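Local coordinates for protein D-glyceraldehyde dehydrogenase (NADP(+)) (Thermoplasma acidophilum, PDB 5IZD) that oxidises D-glyceraldehyde to (R)-glycerate with NADP+ in the non-phosphorylated Entner-Doudoroff pathway, working as a homotetrameric aldehyde dehydrogenase, at residues 422-427 with 431-436; 269-274 with 410-415. All blocks are in the same frame, centred on the assembly; numbering follows the deposited sequence. Where two conformers were deposited one is given.

How the contacts relate
Both contacts pack a helix on the same mixed sheet, their centres about 13 Å apart, and they meet through the neighbouring parallel strands 410-414 and 432-435. Two probable backbone hydrogen bonds join them: Tyr434 N to Ser411 O and Tyr434 O to Leu413 N, each 2.8 Å. Alternation along strand 410-414 divides the work: Ser411 and Leu413 touch Leu433, on the side of helix 418-427 (contact 1), whereas Tyr412 turns to helix 262-274 (contact 2). Contact 1 is remote from the annotated sites. Contact 2 is nearer, the Trp271 side chain being about 11 Å from that of Asn149, the transition-state stabiliser by similarity. Both contacts also touch a second subunit.

Contact 1 of 2, residues 422-427 with 431-436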
ATOM      1  N   PHE A 422     -13.835  -2.843 -21.187  1.00 33.36           N
ATOM      2  CA  PHE A 422     -12.444  -2.965 -20.736  1.00 33.37           C
ATOM      3  C   PHE A 422     -11.482  -2.076 -21.535  1.00 33.42           C
ATOM      4  O   PHE A 422     -10.541  -1.496 -20.987  1.00 33.14           O
ATOM      5  CB  PHE A 422     -11.992  -4.435 -20.792  1.00 34.09           C
ATOM      6  CG  PHE A 422     -12.664  -5.305 -19.775  1.00 34.34           C
ATOM      7  CD1 PHE A 422     -12.389  -5.152 -18.416  1.00 34.20           C
ATOM      8  CD2 PHE A 422     -13.565  -6.266 -20.148  1.00 35.09           C
ATOM      9  CE1 PHE A 422     -12.995  -5.961 -17.453  1.00 34.29           C
ATOM     10  CE2 PHE A 422     -14.164  -7.073 -19.197  1.00 35.44           C
ATOM     11  CZ  PHE A 422     -13.880  -6.927 -17.851  1.00 34.90           C
ATOM     12  N   GLU A 423     -11.702  -1.954 -22.829  1.00 34.21           N
ATOM     13  CA  GLU A 423     -10.854  -1.097 -23.636  1.00 34.49           C
ATOM     14  C   GLU A 423     -11.042   0.401 -23.315  1.00 33.67           C
ATOM     15  O   GLU A 423     -10.061   1.129 -23.186  1.00 33.13           O
ATOM     16  CB  GLU A 423     -11.077  -1.384 -25.142  1.00 35.93           C
ATOM     17  CG  GLU A 423     -10.157  -0.545 -26.038  1.00 36.59           C
ATOM     18  CD  GLU A 423     -10.312  -0.831 -27.495  1.00 37.89           C
ATOM     19  OE1 GLU A 423      -9.312  -1.399 -27.971  1.00 39.34           O
ATOM     20  OE2 GLU A 423     -11.384  -0.535 -28.117  1.00 38.17           O
ATOM     21  N   ALA A 424     -12.296   0.842 -23.226  1.00 33.30           N
ATOM     22  CA  ALA A 424     -12.626   2.246 -22.808  1.00 32.76           C
ATOM     23  C   ALA A 424     -12.068   2.633 -21.454  1.00 32.09           C
ATOM     24  O   ALA A 424     -11.735   3.776 -21.240  1.00 31.27           O
ATOM     25  CB  ALA A 424     -14.127   2.464 -22.779  1.00 32.82           C
ATOM     26  N   SER A 425     -11.913   1.664 -20.557  1.00 32.29           N
ATOM     27  CA  SER A 425     -11.318   1.948 -19.268  1.00 32.02           C
ATOM     28  C   SER A 425      -9.950   2.570 -19.363  1.00 31.83           C
ATOM     29  O   SER A 425      -9.530   3.238 -18.445  1.00 30.80           O
ATOM     30  CB  SER A 425     -11.316   0.707 -18.402  1.00 32.50           C
ATOM     31  OG  SER A 425     -12.663   0.291 -18.216  1.00 33.04           O
ATOM     32  N   GLU A 426      -9.223   2.299 -20.456  1.00 33.05           N
ATOM     33  CA  GLU A 426      -7.934   2.969 -20.738  1.00 33.22           C
ATOM     34  C   GLU A 426      -8.024   4.040 -21.821  1.00 32.53           C
ATOM     35  O   GLU A 426      -7.336   5.070 -21.706  1.00 32.29           O
ATOM     36  CB  GLU A 426      -6.814   1.938 -21.091  1.00 35.05           C
ATOM     37  CG  GLU A 426      -6.214   1.361 -19.807  1.00 36.52           C
ATOM     38  CD  GLU A 426      -4.872   0.608 -19.949  1.00 39.03           C
ATOM     39  OE1 GLU A 426      -4.825  -0.582 -20.377  1.00 39.51           O
ATOM     40  OE2 GLU A 426      -3.837   1.202 -19.543  1.00 41.77           O
ATOM     41  N   ARG A 427      -8.829   3.812 -22.862  0.50 32.51           N
ATOM     42  CA  ARG A 427      -8.812   4.705 -24.010  0.50 32.55           C
ATOM     43  C   ARG A 427      -9.641   6.021 -23.753  0.50 31.89           C
ATOM     44  O   ARG A 427      -9.397   7.039 -24.424  0.50 31.67           O
ATOM     45  CB  ARG A 427      -9.247   3.958 -25.276  0.50 33.46           C
ATOM     46  CG  ARG A 427      -8.245   2.890 -25.786  0.50 34.10           C
ATOM     47  CD  ARG A 427      -7.206   3.535 -26.700  0.50 34.51           C
ATOM     48  NE  ARG A 427      -5.966   2.791 -26.910  0.50 34.88           N
ATOM     49  CZ  ARG A 427      -5.163   2.945 -27.962  0.50 35.40           C
ATOM     50  NH1 ARG A 427      -5.475   3.781 -28.936  0.50 35.73           N
ATOM     51  NH2 ARG A 427      -4.042   2.249 -28.050  0.50 35.73           N
ATOM     52  N   GLY A 431     -11.135  11.167 -15.797  1.00 26.93           N
ATOM     53  CA  GLY A 431     -10.904  10.726 -14.406  1.00 26.73           C
ATOM     54  C   GLY A 431     -11.960   9.772 -13.896  1.00 26.84           C
ATOM     55  O   GLY A 431     -11.634   8.878 -13.099  1.00 26.75           O
ATOM     56  N   GLU A 432     -13.196   9.920 -14.370  1.00 27.16           N
ATOM     57  CA  GLU A 432     -14.280   9.000 -14.011  1.00 27.60           C
ATOM     58  C   GLU A 432     -15.049   8.521 -15.235  1.00 27.81           C
ATOM     59  O   GLU A 432     -15.462   9.335 -16.078  1.00 27.52           O
ATOM     60  CB  GLU A 432     -15.260   9.627 -13.004  1.00 28.02           C
ATOM     61  CG  GLU A 432     -14.578  10.172 -11.776  1.00 28.20           C
ATOM     62  CD  GLU A 432     -15.500  10.841 -10.786  1.00 28.67           C
ATOM     63  OE1 GLU A 432     -15.061  10.888  -9.616  1.00 28.91           O
ATOM     64  OE2 GLU A 432     -16.593  11.409 -11.142  1.00 29.48           O
ATOM     65  N   LEU A 433     -15.183   7.183 -15.363  1.00 28.06           N
ATOM     66  CA  LEU A 433     -16.022   6.592 -16.386  1.00 28.61           C
ATOM     67  C   LEU A 433     -17.137   5.807 -15.680  1.00 28.86           C
ATOM     68  O   LEU A 433     -16.859   4.866 -14.961  1.00 29.18           O
ATOM     69  CB  LEU A 433     -15.193   5.736 -17.360  1.00 28.99           C
ATOM     70  CG  LEU A 433     -15.963   4.957 -18.424  1.00 29.63           C
ATOM     71  CD1 LEU A 433     -16.666   5.834 -19.444  1.00 29.83           C
ATOM     72  CD2 LEU A 433     -15.024   3.980 -19.107  1.00 30.19           C
ATOM     73  N   TYR A 434     -18.383   6.193 -15.893  1.00 29.03           N
ATOM     74  CA  TYR A 434     -19.547   5.512 -15.369  1.00 29.38           C
ATOM     75  C   TYR A 434     -20.120   4.609 -16.476  1.00 29.71           C
ATOM     76  O   TYR A 434     -20.557   5.051 -17.556  1.00 30.01           O
ATOM     77  CB  TYR A 434     -20.604   6.542 -14.857  1.00 29.70           C
ATOM     78  CG  TYR A 434     -20.134   7.359 -13.666  1.00 29.69           C
ATOM     79  CD1 TYR A 434     -20.263   6.880 -12.357  1.00 29.87           C
ATOM     80  CD2 TYR A 434     -19.571   8.633 -13.843  1.00 29.78           C
ATOM     81  CE1 TYR A 434     -19.812   7.615 -11.264  1.00 29.74           C
ATOM     82  CE2 TYR A 434     -19.126   9.383 -12.759  1.00 29.53           C
ATOM     83  CZ  TYR A 434     -19.223   8.850 -11.474  1.00 29.67           C
ATOM     84  OH  TYR A 434     -18.779   9.601 -10.398  1.00 29.72           O
ATOM     85  N   VAL A 435     -20.124   3.319 -16.198  1.00 29.61           N
ATOM     86  CA  VAL A 435     -20.460   2.298 -17.174  1.00 29.82           C
ATOM     87  C   VAL A 435     -21.749   1.667 -16.730  1.00 29.93           C
ATOM     88  O   VAL A 435     -21.778   0.975 -15.725  1.00 29.79           O
ATOM     89  CB  VAL A 435     -19.365   1.203 -17.221  1.00 29.89           C
ATOM     90  CG1 VAL A 435     -19.769   0.110 -18.201  1.00 30.55           C
ATOM     91  CG2 VAL A 435     -18.011   1.801 -17.588  1.00 29.54           C
ATOM     92  N   ASN A 436     -22.802   1.909 -17.512  1.00 30.21           N
ATOM     93  CA  ASN A 436     -24.153   1.376 -17.313  1.00 30.63           C
ATOM     94  C   ASN A 436     -24.750   1.770 -15.965  1.00 30.36           C
ATOM     95  O   ASN A 436     -25.548   1.040 -15.369  1.00 30.65           O
ATOM     96  CB  ASN A 436     -24.199  -0.139 -17.557  1.00 31.18           C
ATOM     97  CG  ASN A 436     -23.789  -0.498 -18.961  1.00 31.55           C
ATOM     98  OD1 ASN A 436     -24.189   0.126 -19.973  1.00 31.71           O
ATOM     99  ND2 ASN A 436     -23.000  -1.509 -19.044  1.00 31.88           N
TER
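Ser425 and Leu433 mark the nearest backbone approach, their CA atoms 7.2 Å apart, where the last turns of helix 418-427 lie over strand 432-435. Only a short connection of three residues separates the two segments, so the helix leads almost directly into the strand that it covers. Helical hydrogen bonding is kept to the end of the segment: Glu423 O accepts from both Glu426 N and Arg427 N.

A single leucine carries the contact. In Leu433 a chi1 of 175° swings CG away from the backbone N and beside the carbonyl carbon, which sends methyl CD2 out toward the helix. There CD2 meets the methyl of Ala424, with 4.1 Å between CD2 and CB, and rests against the Ala424 peptide, 3.9 Å from Leu433 CD2 to Ala424 O. The same methyl lies 4.1 Å from Ser425 N, the other end of that peptide. The hydroxyl of Ser425 is engaged within its own helix, bonded to Ile421 O. On the far side of the strand Tyr434 OH donates to Glu432 OE2 at 2.9 Å, coming from above the carboxylate plane, 71° out of it, while Glu432 OE1 bonds His447.

With 88 Å² buried in all, the attraction rests on one methyl branch of leucine against a small residue and its peptide. Hydrogen bonds run within the sheet instead: strand 432-435 pairs with strand 410-414 and, in parallel, with a strand of a second subunit, on whose Ile473 Ser425 and Val435 also pack. Between helix and strand the beta-alpha-beta unit is held here by van der Waals contact, without a hydrogen bond.

Contact 2 of 2, residues 269-274 with 410-415; sequences LLWAKY and ASYLFT
Trp271 and Tyr412 cross at about a right angle, and the hydroxyl of the tyrosine arrives at the edge of the indole, in its plane. The oxygen sits 3.4 Å from Tyr412 OH to Trp271 CZ3 and 4.0 Å from Trp271 CH2, the two carbons at the outer end of the six-membered ring. Tyr412 CZ follows behind, 4.1 Å from Trp271 CZ3.

Ala272, the next residue along the helix, takes a different aspect of the tyrosine. Its CB lies over one face of the ring, 4.1 Å above the plane and shifted toward the rim, closest to Tyr412 CZ. One phenol is therefore touched by the indole at its hydroxyl end, Trp271 CZ3 also reaching CE2 and CZ, and covered on one face by a methyl. Trp271 reaches this spot because chi1, at 179°, extends the indole away from its own backbone N and along to the tyrosine's end, whereas the CB of Ala272 points toward the strand.

No hydrogen bond links the two segments; Tyr412 OH is instead bonded to the carbonyl of Ile282, the residue after Cys281, catalytic by similarity and found oxidised to 3-sulfinoalanine in this crystal. A phenylalanine here would probably leave the Ile282 carbonyl without this donor and open a gap at Trp271 CZ3. The rings of Phe254 and Tyr434, from the two strands that flank 410-414, also meet Tyr412, and Ile484 of a second subunit packs on Trp271.

The arrangement is that of a helix lying against one face of a largely parallel sheet, as in the alpha/beta catalytic domain of aldehyde dehydrogenases.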
ATOM      1  N   LEU A 269     -29.379   9.383 -18.157  1.00 30.85           N
ATOM      2  CA  LEU A 269     -29.231  10.680 -18.812  1.00 30.85           C
ATOM      3  C   LEU A 269     -30.125  11.741 -18.165  1.00 30.89           C
ATOM      4  O   LEU A 269     -29.709  12.885 -18.009  1.00 30.64           O
ATOM      5  CB  LEU A 269     -29.561  10.609 -20.302  1.00 31.22           C
ATOM      6  CG  LEU A 269     -29.369  11.910 -21.075  1.00 31.19           C
ATOM      7  CD1 LEU A 269     -27.919  12.380 -20.998  1.00 30.80           C
ATOM      8  CD2 LEU A 269     -29.785  11.666 -22.525  1.00 31.80           C
ATOM      9  N   LEU A 270     -31.337  11.360 -17.781  1.00 31.30           N
ATOM     10  CA  LEU A 270     -32.197  12.305 -17.041  1.00 31.46           C
ATOM     11  C   LEU A 270     -31.492  12.783 -15.782  1.00 30.73           C
ATOM     12  O   LEU A 270     -31.495  13.991 -15.472  1.00 30.43           O
ATOM     13  CB  LEU A 270     -33.536  11.673 -16.689  1.00 32.19           C
ATOM     14  CG  LEU A 270     -34.579  11.558 -17.806  1.00 32.98           C
ATOM     15  CD1 LEU A 270     -35.753  10.695 -17.309  1.00 33.59           C
ATOM     16  CD2 LEU A 270     -35.085  12.938 -18.215  1.00 33.05           C
ATOM     17  N   TRP A 271     -30.928  11.831 -15.048  1.00 30.21           N
ATOM     18  CA  TRP A 271     -30.113  12.145 -13.876  1.00 29.61           C
ATOM     19  C   TRP A 271     -28.897  13.040 -14.234  1.00 29.09           C
ATOM     20  O   TRP A 271     -28.738  14.158 -13.690  1.00 28.62           O
ATOM     21  CB  TRP A 271     -29.636  10.887 -13.140  1.00 29.48           C
ATOM     22  CG  TRP A 271     -28.796  11.284 -11.989  1.00 29.05           C
ATOM     23  CD1 TRP A 271     -29.230  11.617 -10.726  1.00 29.04           C
ATOM     24  CD2 TRP A 271     -27.375  11.447 -11.980  1.00 28.62           C
ATOM     25  NE1 TRP A 271     -28.169  11.996  -9.954  1.00 28.62           N
ATOM     26  CE2 TRP A 271     -27.023  11.928 -10.708  1.00 28.41           C
ATOM     27  CE3 TRP A 271     -26.368  11.287 -12.943  1.00 28.45           C
ATOM     28  CZ2 TRP A 271     -25.716  12.209 -10.367  1.00 28.02           C
ATOM     29  CZ3 TRP A 271     -25.048  11.604 -12.593  1.00 28.03           C
ATOM     30  CH2 TRP A 271     -24.750  12.044 -11.326  1.00 27.81           C
ATOM     31  N   ALA A 272     -28.118  12.611 -15.224  1.00 28.76           N
ATOM     32  CA  ALA A 272     -26.862  13.272 -15.510  1.00 28.42           C
ATOM     33  C   ALA A 272     -27.013  14.683 -16.055  1.00 28.53           C
ATOM     34  O   ALA A 272     -26.174  15.536 -15.786  1.00 28.14           O
ATOM     35  CB  ALA A 272     -25.972  12.389 -16.432  1.00 28.43           C
ATOM     36  N   LYS A 273     -28.102  14.951 -16.787  1.00 29.07           N
ATOM     37  CA  LYS A 273     -28.354  16.278 -17.271  1.00 29.31           C
ATOM     38  C   LYS A 273     -29.074  17.172 -16.257  1.00 29.48           C
ATOM     39  O   LYS A 273     -28.761  18.347 -16.137  1.00 29.47           O
ATOM     40  CB  LYS A 273     -29.215  16.257 -18.515  1.00 29.76           C
ATOM     41  CG  LYS A 273     -29.344  17.611 -19.209  1.00 29.94           C
ATOM     42  CD  LYS A 273     -28.028  18.159 -19.731  1.00 29.70           C
ATOM     43  CE  LYS A 273     -27.381  19.159 -18.815  1.00 29.36           C
ATOM     44  NZ  LYS A 273     -26.073  19.609 -19.328  1.00 29.19           N
ATOM     45  N   TYR A 274     -30.093  16.648 -15.597  1.00 29.88           N
ATOM     46  CA  TYR A 274     -31.024  17.514 -14.871  1.00 30.21           C
ATOM     47  C   TYR A 274     -30.845  17.549 -13.401  1.00 30.03           C
ATOM     48  O   TYR A 274     -31.400  18.439 -12.767  1.00 30.22           O
ATOM     49  CB  TYR A 274     -32.504  17.217 -15.235  1.00 30.74           C
ATOM     50  CG  TYR A 274     -32.726  17.286 -16.694  1.00 31.06           C
ATOM     51  CD1 TYR A 274     -32.372  18.436 -17.408  1.00 31.16           C
ATOM     52  CD2 TYR A 274     -33.258  16.209 -17.397  1.00 31.35           C
ATOM     53  CE1 TYR A 274     -32.569  18.518 -18.779  1.00 31.55           C
ATOM     54  CE2 TYR A 274     -33.472  16.283 -18.746  1.00 31.71           C
ATOM     55  CZ  TYR A 274     -33.116  17.412 -19.457  1.00 31.84           C
ATOM     56  OH  TYR A 274     -33.305  17.487 -20.848  1.00 32.28           O
ATOM     57  N   ALA A 410     -15.574  13.654 -15.667  1.00 26.98           N
ATOM     58  CA  ALA A 410     -16.465  12.483 -15.765  1.00 26.82           C
ATOM     59  C   ALA A 410     -16.847  12.134 -17.184  1.00 26.87           C
ATOM     60  O   ALA A 410     -16.661  12.933 -18.104  1.00 26.84           O
ATOM     61  CB  ALA A 410     -17.723  12.736 -14.969  1.00 26.93           C
ATOM     62  N   SER A 411     -17.387  10.929 -17.334  1.00 26.79           N
ATOM     63  CA  SER A 411     -17.825  10.413 -18.605  1.00 27.08           C
ATOM     64  C   SER A 411     -18.751   9.211 -18.328  1.00 27.17           C
ATOM     65  O   SER A 411     -18.707   8.662 -17.216  1.00 26.93           O
ATOM     66  CB  SER A 411     -16.598  10.004 -19.474  1.00 27.18           C
ATOM     67  OG  SER A 411     -15.898   8.948 -18.853  1.00 26.98           O
ATOM     68  N   TYR A 412     -19.598   8.871 -19.311  1.00 27.51           N
ATOM     69  CA  TYR A 412     -20.661   7.867 -19.181  1.00 27.79           C
ATOM     70  C   TYR A 412     -20.697   7.011 -20.425  1.00 28.37           C
ATOM     71  O   TYR A 412     -20.592   7.535 -21.537  1.00 28.56           O
ATOM     72  CB  TYR A 412     -22.059   8.497 -18.963  1.00 27.88           C
ATOM     73  CG  TYR A 412     -22.120   9.393 -17.738  1.00 27.41           C
ATOM     74  CD1 TYR A 412     -21.753  10.705 -17.826  1.00 27.16           C
ATOM     75  CD2 TYR A 412     -22.558   8.914 -16.511  1.00 27.31           C
ATOM     76  CE1 TYR A 412     -21.802  11.556 -16.713  1.00 26.81           C
ATOM     77  CE2 TYR A 412     -22.579   9.751 -15.358  1.00 26.96           C
ATOM     78  CZ  TYR A 412     -22.188  11.061 -15.464  1.00 26.66           C
ATOM     79  OH  TYR A 412     -22.134  11.886 -14.372  1.00 26.26           O
ATOM     80  N   LEU A 413     -20.890   5.716 -20.244  1.00 28.67           N
ATOM     81  CA  LEU A 413     -20.919   4.778 -21.382  1.00 29.43           C
ATOM     82  C   LEU A 413     -22.002   3.727 -21.158  1.00 30.00           C
ATOM     83  O   LEU A 413     -21.977   3.089 -20.114  1.00 30.10           O
ATOM     84  CB  LEU A 413     -19.555   4.075 -21.463  1.00 29.26           C
ATOM     85  CG  LEU A 413     -19.406   2.925 -22.474  1.00 29.89           C
ATOM     86  CD1 LEU A 413     -19.619   3.403 -23.897  1.00 30.32           C
ATOM     87  CD2 LEU A 413     -18.029   2.282 -22.290  1.00 29.71           C
ATOM     88  N   PHE A 414     -22.880   3.493 -22.121  1.00 30.69           N
ATOM     89  CA  PHE A 414     -23.850   2.430 -22.041  1.00 31.34           C
ATOM     90  C   PHE A 414     -23.626   1.453 -23.172  1.00 32.34           C
ATOM     91  O   PHE A 414     -23.711   1.823 -24.335  1.00 32.82           O
ATOM     92  CB  PHE A 414     -25.278   2.978 -22.056  1.00 31.50           C
ATOM     93  CG  PHE A 414     -25.693   3.511 -20.711  1.00 30.90           C
ATOM     94  CD1 PHE A 414     -25.170   4.697 -20.244  1.00 30.24           C
ATOM     95  CD2 PHE A 414     -26.492   2.749 -19.868  1.00 31.08           C
ATOM     96  CE1 PHE A 414     -25.461   5.143 -18.955  1.00 29.86           C
ATOM     97  CE2 PHE A 414     -26.803   3.186 -18.591  1.00 30.63           C
ATOM     98  CZ  PHE A 414     -26.262   4.369 -18.131  1.00 30.07           C
ATOM     99  N   THR A 415     -23.334   0.209 -22.825  1.00 32.84           N
ATOM    100  CA  THR A 415     -23.085  -0.832 -23.788  1.00 33.86           C
ATOM    101  C   THR A 415     -23.090  -2.157 -23.056  1.00 34.39           C
ATOM    102  O   THR A 415     -22.868  -2.167 -21.849  1.00 34.04           O
ATOM    103  CB  THR A 415     -21.656  -0.702 -24.422  1.00 33.76           C
ATOM    104  OG1 THR A 415     -21.481  -1.659 -25.468  1.00 34.50           O
ATOM    105  CG2 THR A 415     -20.549  -0.925 -23.410  1.00 33.25           C
TER